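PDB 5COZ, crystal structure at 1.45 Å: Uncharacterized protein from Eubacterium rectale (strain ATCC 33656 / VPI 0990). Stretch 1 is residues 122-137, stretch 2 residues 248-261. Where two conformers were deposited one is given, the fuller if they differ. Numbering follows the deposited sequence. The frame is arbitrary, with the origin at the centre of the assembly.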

ATOM      1  N   ASN A 122      11.544 -14.906   3.929  1.00 11.46           N
ATOM      2  CA  ASN A 122      11.039 -14.707   5.289  1.00 11.70           C
ATOM      3  C   ASN A 122       9.926 -13.652   5.380  1.00 14.66           C
ATOM      4  O   ASN A 122       8.984 -13.847   6.149  1.00 14.38           O
ATOM      5  CB  ASN A 122      12.193 -14.329   6.245  1.00 12.49           C
ATOM      6  CG  ASN A 122      13.003 -13.132   5.790  1.00 26.44           C
ATOM      7  OD1 ASN A 122      13.531 -13.098   4.684  1.00 22.29           O
ATOM      8  ND2 ASN A 122      13.110 -12.115   6.631  1.00 27.60           N
ATOM      9  N   ASP A 123      10.002 -12.560   4.591  1.00 11.18           N
ATOM     10  CA  ASP A 123       9.044 -11.470   4.737  1.00 11.38           C
ATOM     11  C   ASP A 123       8.382 -11.067   3.431  1.00 14.67           C
ATOM     12  O   ASP A 123       7.899  -9.934   3.311  1.00 14.49           O
ATOM     13  CB  ASP A 123       9.750 -10.242   5.342  1.00 12.97           C
ATOM     14  CG  ASP A 123      10.846  -9.666   4.457  1.00 17.01           C
ATOM     15  OD1 ASP A 123      11.268 -10.354   3.495  1.00 17.21           O
ATOM     16  OD2 ASP A 123      11.310  -8.543   4.741  1.00 22.96           O
ATOM     17  N   SER A 124       8.360 -11.986   2.452  1.00 11.16           N
ATOM     18  CA  SER A 124       7.705 -11.696   1.185  0.50 11.19           C
ATOM     19  C   SER A 124       7.393 -12.982   0.461  1.00 12.32           C
ATOM     20  O   SER A 124       8.062 -13.982   0.663  1.00 10.93           O
ATOM     21  CB  SER A 124       8.572 -10.792   0.307  0.50 16.04           C
ATOM     22  OG  SER A 124       9.767 -11.431  -0.104  0.50 21.87           O
ATOM     23  N   ALA A 125       6.342 -12.945  -0.346  1.00 10.26           N
ATOM     24  CA  ALA A 125       5.969 -14.081  -1.163  1.00  9.50           C
ATOM     25  C   ALA A 125       5.449 -13.520  -2.463  1.00 12.31           C
ATOM     26  O   ALA A 125       4.702 -12.528  -2.463  1.00 13.13           O
ATOM     27  CB  ALA A 125       4.948 -14.980  -0.480  1.00 10.89           C
ATOM     28  N   LEU A 126       5.877 -14.107  -3.574  1.00  9.92           N
ATOM     29  CA  LEU A 126       5.438 -13.627  -4.877  1.00 10.12           C
ATOM     30  C   LEU A 126       5.080 -14.793  -5.777  1.00 12.14           C
ATOM     31  O   LEU A 126       5.930 -15.654  -6.017  1.00 13.04           O
ATOM     32  CB  LEU A 126       6.547 -12.780  -5.538  1.00 10.66           C
ATOM     33  CG  LEU A 126       6.279 -12.272  -6.986  1.00 14.31           C
ATOM     34  CD1 LEU A 126       5.114 -11.274  -7.008  1.00 14.85           C
ATOM     35  CD2 LEU A 126       7.518 -11.621  -7.591  1.00 16.42           C
ATOM     36  N   ALA A 127       3.857 -14.804  -6.304  1.00  8.94           N
ATOM     37  CA  ALA A 127       3.434 -15.770  -7.312  1.00  9.99           C
ATOM     38  C   ALA A 127       3.111 -14.988  -8.589  1.00 11.29           C
ATOM     39  O   ALA A 127       2.436 -13.961  -8.521  1.00 10.22           O
ATOM     40  CB  ALA A 127       2.232 -16.580  -6.850  1.00 11.19           C
ATOM     41  N   GLU A 128       3.610 -15.420  -9.728  1.00  9.84           N
ATOM     42  CA  GLU A 128       3.298 -14.677 -10.956  1.00 10.50           C
ATOM     43  C   GLU A 128       3.360 -15.539 -12.185  1.00 14.58           C
ATOM     44  O   GLU A 128       4.125 -16.495 -12.245  1.00 13.18           O
ATOM     45  CB  GLU A 128       4.237 -13.465 -11.136  1.00 11.66           C
ATOM     46  CG  GLU A 128       5.720 -13.796 -11.228  1.00 16.85           C
ATOM     47  CD  GLU A 128       6.683 -12.626 -11.176  1.00 17.97           C
ATOM     48  OE1 GLU A 128       6.241 -11.465 -11.018  1.00 20.45           O
ATOM     49  OE2 GLU A 128       7.900 -12.876 -11.316  1.00 22.82           O
ATOM     50  N   THR A 129       2.536 -15.188 -13.168  1.00 11.39           N
ATOM     51  CA  THR A 129       2.615 -15.761 -14.507  1.00 11.67           C
ATOM     52  C   THR A 129       3.568 -14.885 -15.279  1.00 14.20           C
ATOM     53  O   THR A 129       3.884 -13.778 -14.831  1.00 13.51           O
ATOM     54  CB  THR A 129       1.247 -15.839 -15.199  1.00 14.24           C
ATOM     55  OG1 THR A 129       0.798 -14.493 -15.452  1.00 11.80           O
ATOM     56  CG2 THR A 129       0.227 -16.641 -14.411  1.00 13.23           C
ATOM     57  N   HIS A 130       4.035 -15.362 -16.452  1.00 13.61           N
ATOM     58  CA  HIS A 130       4.921 -14.543 -17.269  1.00 14.44           C
ATOM     59  C   HIS A 130       4.209 -13.219 -17.671  1.00 15.89           C
ATOM     60  O   HIS A 130       4.786 -12.147 -17.533  1.00 15.43           O
ATOM     61  CB  HIS A 130       5.345 -15.350 -18.508  1.00 17.15           C
ATOM     62  CG  HIS A 130       6.157 -14.568 -19.491  1.00 21.97           C
ATOM     63  ND1 HIS A 130       7.443 -14.156 -19.197  1.00 23.87           N
ATOM     64  CD2 HIS A 130       5.822 -14.122 -20.725  1.00 24.55           C
ATOM     65  CE1 HIS A 130       7.855 -13.484 -20.261  1.00 24.07           C
ATOM     66  NE2 HIS A 130       6.909 -13.428 -21.200  1.00 24.63           N
ATOM     67  N   ASP A 131       2.931 -13.293 -18.075  1.00 13.26           N
ATOM     68  CA  ASP A 131       2.173 -12.093 -18.449  1.00 12.40           C
ATOM     69  C   ASP A 131       1.950 -11.160 -17.231  1.00 13.88           C
ATOM     70  O   ASP A 131       2.056  -9.939 -17.357  1.00 13.22           O
ATOM     71  CB  ASP A 131       0.816 -12.461 -19.062  1.00 12.80           C
ATOM     72  CG  ASP A 131       0.892 -13.154 -20.416  1.00 16.97           C
ATOM     73  OD1 ASP A 131       2.001 -13.211 -20.996  1.00 18.78           O
ATOM     74  OD2 ASP A 131      -0.167 -13.625 -20.904  1.00 19.18           O
ATOM     75  N   GLY A 132       1.693 -11.738 -16.066  1.00 11.35           N
ATOM     76  CA  GLY A 132       1.490 -10.947 -14.852  1.00 10.29           C
ATOM     77  C   GLY A 132       2.754 -10.212 -14.443  1.00 12.10           C
ATOM     78  O   GLY A 132       2.731  -9.022 -14.131  1.00 11.14           O
ATOM     79  N   LYS A 133       3.873 -10.922 -14.469  1.00 11.01           N
ATOM     80  CA  LYS A 133       5.193 -10.332 -14.216  1.00 11.52           C
ATOM     81  C   LYS A 133       5.423  -9.101 -15.123  1.00 12.66           C
ATOM     82  O   LYS A 133       5.782  -8.025 -14.631  1.00 12.71           O
ATOM     83  CB  LYS A 133       6.291 -11.378 -14.475  1.00 13.10           C
ATOM     84  CG  LYS A 133       7.685 -10.851 -14.143  1.00 20.22           C
ATOM     85  CD  LYS A 133       8.750 -11.918 -14.341  1.00 28.85           C
ATOM     86  CE  LYS A 133       9.431 -11.831 -15.658  1.00 44.63           C
ATOM     87  NZ  LYS A 133      10.667 -12.661 -15.676  1.00 56.56           N
ATOM     88  N   LEU A 134       5.198  -9.261 -16.438  1.00 12.45           N
ATOM     89  CA  LEU A 134       5.456  -8.143 -17.343  1.00 12.92           C
ATOM     90  C   LEU A 134       4.444  -7.010 -17.170  1.00 13.89           C
ATOM     91  O   LEU A 134       4.834  -5.843 -17.234  1.00 13.18           O
ATOM     92  CB  LEU A 134       5.498  -8.596 -18.784  1.00 13.39           C
ATOM     93  CG  LEU A 134       6.553  -9.684 -19.131  1.00 18.99           C
ATOM     94  CD1 LEU A 134       6.640  -9.852 -20.602  1.00 18.92           C
ATOM     95  CD2 LEU A 134       7.963  -9.342 -18.600  1.00 23.02           C
ATOM     96  N   ALA A 135       3.165  -7.335 -16.907  1.00 12.23           N
ATOM     97  CA  ALA A 135       2.182  -6.276 -16.686  1.00 11.03           C
ATOM     98  C   ALA A 135       2.488  -5.434 -15.459  1.00 12.41           C
ATOM     99  O   ALA A 135       2.399  -4.207 -15.514  1.00 10.58           O
ATOM    100  CB  ALA A 135       0.786  -6.869 -16.544  1.00 12.45           C
ATOM    101  N   VAL A 136       2.843  -6.090 -14.335  1.00 11.23           N
ATOM    102  CA  VAL A 136       2.996  -5.333 -13.107  1.00 10.99           C
ATOM    103  C   VAL A 136       4.426  -4.831 -12.879  1.00 16.30           C
ATOM    104  O   VAL A 136       4.584  -3.811 -12.208  1.00 17.46           O
ATOM    105  CB  VAL A 136       2.496  -6.210 -11.912  1.00 14.84           C
ATOM    106  CG1 VAL A 136       2.594  -5.472 -10.575  1.00 15.79           C
ATOM    107  CG2 VAL A 136       1.065  -6.688 -12.159  1.00 14.46           C
ATOM    108  N   SER A 137       5.439  -5.457 -13.488  1.00 13.87           N
ATOM    109  CA  SER A 137       6.807  -5.038 -13.167  1.00 14.50           C
ATOM    110  C   SER A 137       7.721  -4.740 -14.372  1.00 18.95           C
ATOM    111  O   SER A 137       8.878  -4.358 -14.167  1.00 18.86           O
ATOM    112  CB  SER A 137       7.467  -6.082 -12.259  1.00 19.27           C
ATOM    113  OG  SER A 137       7.680  -7.326 -12.903  1.00 27.51           O
HETATM  114  N   MSE A 248      -5.146  -9.609 -12.032  1.00  7.99           N
HETATM  115  CA  MSE A 248      -5.790 -10.652 -12.826  0.50  6.61           C
HETATM  116  C   MSE A 248      -6.036 -10.192 -14.246  1.00 10.32           C
HETATM  117  O   MSE A 248      -6.277  -9.008 -14.497  1.00  9.81           O
HETATM  118  CB  MSE A 248      -7.101 -11.106 -12.192  0.50  7.99           C
HETATM  119  CG  MSE A 248      -8.078  -9.979 -11.996  0.50  9.81           C
HETATM  120 SE   MSE A 248      -9.468 -10.417 -10.741  0.38 13.79          SE
HETATM  121  CE  MSE A 248      -8.526 -10.450  -9.119  0.50 11.36           C
ATOM    122  N   ASP A 249      -5.929 -11.124 -15.173  1.00  9.32           N
ATOM    123  CA  ASP A 249      -6.157 -10.881 -16.585  1.00  8.80           C
ATOM    124  C   ASP A 249      -7.232 -11.884 -17.018  1.00 12.80           C
ATOM    125  O   ASP A 249      -7.845 -12.535 -16.163  1.00 12.06           O
ATOM    126  CB  ASP A 249      -4.845 -10.980 -17.380  1.00  9.66           C
ATOM    127  CG  ASP A 249      -4.077 -12.281 -17.213  1.00 14.19           C
ATOM    128  OD1 ASP A 249      -4.723 -13.334 -16.938  1.00 13.70           O
ATOM    129  OD2 ASP A 249      -2.843 -12.266 -17.409  1.00 15.51           O
ATOM    130  N   GLU A 250      -7.467 -12.035 -18.334  1.00 11.23           N
ATOM    131  CA  GLU A 250      -8.514 -12.937 -18.822  1.00 12.30           C
ATOM    132  C   GLU A 250      -8.262 -14.415 -18.453  1.00 16.39           C
ATOM    133  O   GLU A 250      -9.200 -15.223 -18.520  1.00 16.93           O
ATOM    134  CB  GLU A 250      -8.670 -12.769 -20.344  1.00 14.38           C
ATOM    135  CG  GLU A 250      -7.453 -13.228 -21.136  1.00 20.73           C
ATOM    136  CD  GLU A 250      -7.596 -13.188 -22.646  1.00 47.42           C
ATOM    137  OE1 GLU A 250      -8.524 -12.515 -23.152  1.00 38.73           O
ATOM    138  OE2 GLU A 250      -6.743 -13.800 -23.326  1.00 40.25           O
ATOM    139  N   LYS A 251      -7.023 -14.757 -18.080  1.00 14.18           N
ATOM    140  CA  LYS A 251      -6.653 -16.131 -17.693  1.00 15.79           C
ATOM    141  C   LYS A 251      -6.823 -16.369 -16.183  1.00 21.18           C
ATOM    142  O   LYS A 251      -6.691 -17.511 -15.728  1.00 23.01           O
ATOM    143  CB  LYS A 251      -5.224 -16.446 -18.143  1.00 18.42           C
ATOM    144  CG  LYS A 251      -5.106 -16.573 -19.669  1.00 23.11           C
ATOM    145  CD  LYS A 251      -3.684 -16.877 -20.104  1.00 35.19           C
ATOM    146  CE  LYS A 251      -3.288 -16.128 -21.347  1.00 58.73           C
ATOM    147  NZ  LYS A 251      -1.876 -16.404 -21.725  1.00 72.45           N
ATOM    148  N   GLY A 252      -7.162 -15.318 -15.426  1.00 14.24           N
ATOM    149  CA  GLY A 252      -7.332 -15.415 -13.978  1.00 12.76           C
ATOM    150  C   GLY A 252      -6.243 -14.637 -13.260  1.00 13.70           C
ATOM    151  O   GLY A 252      -5.620 -13.747 -13.862  1.00 11.99           O
ATOM    152  N   ILE A 253      -5.981 -14.955 -11.975  1.00 11.38           N
ATOM    153  CA  ILE A 253      -4.945 -14.287 -11.198  0.60 11.31           C
ATOM    154  C   ILE A 253      -3.609 -14.442 -11.928  1.00 13.37           C
ATOM    155  O   ILE A 253      -3.265 -15.551 -12.333  1.00 13.98           O
ATOM    156  CB  ILE A 253      -4.879 -14.849  -9.746  0.60 14.17           C
ATOM    157  CG1 ILE A 253      -6.268 -14.809  -9.034  0.60 15.87           C
ATOM    158  CG2 ILE A 253      -3.765 -14.190  -8.898  0.60 13.80           C
ATOM    159  CD1 ILE A 253      -6.848 -13.450  -8.763  0.60 25.66           C
ATOM    160  N   SER A 254      -2.871 -13.351 -12.092  1.00  9.57           N
ATOM    161  CA  SER A 254      -1.600 -13.386 -12.801  1.00  9.30           C
ATOM    162  C   SER A 254      -0.420 -12.902 -11.960  1.00 11.68           C
ATOM    163  O   SER A 254       0.719 -13.052 -12.383  1.00 11.09           O
ATOM    164  CB  SER A 254      -1.722 -12.500 -14.043  1.00 10.44           C
ATOM    165  OG  SER A 254      -1.980 -11.167 -13.611  1.00 11.21           O
ATOM    166  N   PHE A 255      -0.675 -12.299 -10.791  1.00 10.09           N
ATOM    167  CA  PHE A 255       0.375 -11.729  -9.956  1.00  9.70           C
ATOM    168  C   PHE A 255      -0.154 -11.586  -8.553  1.00 10.96           C
ATOM    169  O   PHE A 255      -1.255 -11.065  -8.368  1.00 11.24           O
ATOM    170  CB  PHE A 255       0.777 -10.350 -10.539  1.00 10.39           C
ATOM    171  CG  PHE A 255       1.929  -9.658  -9.860  1.00 11.36           C
ATOM    172  CD1 PHE A 255       1.719  -8.867  -8.736  1.00 12.42           C
ATOM    173  CD2 PHE A 255       3.210  -9.734 -10.388  1.00 11.46           C
ATOM    174  CE1 PHE A 255       2.784  -8.196  -8.126  1.00 13.44           C
ATOM    175  CE2 PHE A 255       4.271  -9.044  -9.785  1.00 13.67           C
ATOM    176  CZ  PHE A 255       4.041  -8.265  -8.677  1.00 12.10           C
ATOM    177  N   LEU A 256       0.600 -12.085  -7.555  1.00  8.22           N
ATOM    178  CA  LEU A 256       0.164 -12.049  -6.183  1.00  9.37           C
ATOM    179  C   LEU A 256       1.390 -11.783  -5.345  1.00  9.98           C
ATOM    180  O   LEU A 256       2.293 -12.625  -5.302  1.00  9.16           O
ATOM    181  CB  LEU A 256      -0.509 -13.402  -5.838  1.00 11.74           C
ATOM    182  CG  LEU A 256      -1.361 -13.504  -4.593  1.00 19.64           C
ATOM    183  CD1 LEU A 256      -2.369 -12.470  -4.549  1.00 22.97           C
ATOM    184  CD2 LEU A 256      -2.116 -14.823  -4.589  1.00 19.56           C
ATOM    185  N   ASP A 257       1.464 -10.585  -4.760  1.00  8.41           N
ATOM    186  CA  ASP A 257       2.632 -10.192  -3.977  1.00  8.04           C
ATOM    187  C   ASP A 257       2.198  -9.907  -2.547  1.00  9.42           C
ATOM    188  O   ASP A 257       1.373  -9.012  -2.294  1.00  8.97           O
ATOM    189  CB  ASP A 257       3.304  -8.958  -4.610  1.00 10.05           C
ATOM    190  CG  ASP A 257       4.763  -8.739  -4.232  1.00 23.30           C
ATOM    191  OD1 ASP A 257       5.347  -9.622  -3.564  1.00 20.74           O
ATOM    192  OD2 ASP A 257       5.352  -7.744  -4.701  1.00 32.94           O
ATOM    193  N   ILE A 258       2.734 -10.702  -1.614  1.00  7.70           N
ATOM    194  CA  ILE A 258       2.390 -10.591  -0.207  1.00  6.56           C
ATOM    195  C   ILE A 258       3.475  -9.817   0.498  1.00  7.85           C
ATOM    196  O   ILE A 258       4.637 -10.196   0.420  1.00  8.19           O
ATOM    197  CB  ILE A 258       2.218 -11.982   0.438  1.00  7.82           C
ATOM    198  CG1 ILE A 258       1.214 -12.878  -0.365  1.00  9.19           C
ATOM    199  CG2 ILE A 258       1.778 -11.862   1.933  1.00  7.64           C
ATOM    200  CD1 ILE A 258       1.068 -14.289   0.249  1.00 10.71           C
ATOM    201  N   PRO A 259       3.098  -8.717   1.162  1.00  7.47           N
ATOM    202  CA  PRO A 259       4.079  -7.920   1.902  1.00  7.47           C
ATOM    203  C   PRO A 259       4.392  -8.545   3.258  1.00  9.67           C
ATOM    204  O   PRO A 259       3.723  -9.519   3.659  1.00  8.61           O
ATOM    205  CB  PRO A 259       3.328  -6.592   2.084  1.00  8.46           C
ATOM    206  CG  PRO A 259       1.896  -7.013   2.309  1.00 10.96           C
ATOM    207  CD  PRO A 259       1.719  -8.213   1.368  1.00  7.86           C
ATOM    208  N   PRO A 260       5.304  -7.962   4.045  1.00  8.43           N
ATOM    209  CA  PRO A 260       5.523  -8.480   5.408  1.00  8.46           C
ATOM    210  C   PRO A 260       4.259  -8.451   6.230  1.00  9.39           C
ATOM    211  O   PRO A 260       3.476  -7.481   6.184  1.00 10.54           O
ATOM    212  CB  PRO A 260       6.563  -7.513   5.994  1.00  9.80           C
ATOM    213  CG  PRO A 260       7.278  -6.961   4.766  1.00 12.21           C
ATOM    214  CD  PRO A 260       6.171  -6.797   3.768  1.00  9.54           C
ATOM    215  N   LEU A 261       4.043  -9.544   7.007  1.00  7.74           N
ATOM    216  CA  LEU A 261       2.870  -9.685   7.852  1.00  7.44           C
ATOM    217  C   LEU A 261       3.309  -9.852   9.273  1.00 10.38           C
ATOM    218  O   LEU A 261       4.477 -10.160   9.538  1.00  9.05           O
ATOM    219  CB  LEU A 261       1.942 -10.833   7.434  1.00  7.97           C
ATOM    220  CG  LEU A 261       1.357 -10.757   6.014  1.00 10.43           C
ATOM    221  CD1 LEU A 261       0.522 -12.016   5.721  1.00  9.96           C
ATOM    222  CD2 LEU A 261       0.505  -9.470   5.824  1.00 11.85           C
TER
HETATM  223  O   HOH W   1      -1.505 -14.570 -16.867  1.00 13.32           O
HETATM  224  O   HOH W   2      -2.462 -12.229 -20.128  1.00 18.44           O

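The strand that ends at Glu 128 runs antiparallel to strand 252-258: the N-to-C directions differ by 172° and the axes approach to 4.6 Å. In the two hydrogen-bonded pairs, the backbone N and O atoms of each residue are satisfied by its partner. Ala 125 and Ile 258 face each other as a hydrogen-bonded pair, with Ile 258 N donating to Ala 125 O at 2.8 Å and 174°, while the return bond from Ala 125 N to Ile 258 O is weak at 3.3 Å and 157°. Two residues on, both bonds are short: Ala 127 N reaches Leu 256 O at 2.9 Å and 168°, and Leu 256 N reaches Ala 127 O at 2.8 Å, though more bent at 147°. The ladder is extended by Thr 129 N, which donates to Ser 254 O at 2.9 Å and 169°.

Ser 254 O is the most crowded acceptor. Besides the Thr 129 amide, Ser 254 O receives CA-H...O contacts from Glu 128 CA at 3.4 Å and Gly 132 CA at 3.3 Å, the latter nearly linear at 172°. Such proximity depends on glycine, since an ideal CB on Gly 132 would lie 1.8 Å from Ser 254 O.

Proximity alone does not make a bond. Ala 125 O and Asp 257 OD1 lie 3.2 Å apart, but both are acceptors; Asp 123 O and Pro 260 N are 3.3 Å apart, and the proline nitrogen has no hydrogen to share.

Thr 129 caps the helix that follows: its OG1 accepts from Gly 132 N at 3.0 Å and 154°. Thr 129 OG1 is also 2.7 Å from the O of water 1, which donates to Asp 249 OD2, also at 2.7 Å. Water 2 donates to both Asp 249 OD2 at 2.7 Å and Asp 131 OD2 at 2.8 Å, so water 2 gives one proton to each carboxylate and bridges the two. Asp 131 OD2 also forms a salt bridge with Lys 251 NZ, but at 3.4 Å its hydrogen bond is weak. Within its own turn, Asp 249 OD1 accepts from Lys 251 N at 2.9 Å and 142°.

Phe 255 supplies the apolar center and has 112 Å² covered by the other stretch. The Phe 255 ring is held between two methyls on opposite faces: Val 136 CG1 lies 3.8 Å from the ring centroid, 16° off the normal, and Leu 126 CD1 lies 3.9 Å from it, 24° off. Helix and strand thus both contribute to packing this ring. The side chains of Ala 125, Ala 127, Leu 256 and Ile 258 occupy the other sheet face, where Ala 125 CB meets Ile 258 CD1 at 4.0 Å.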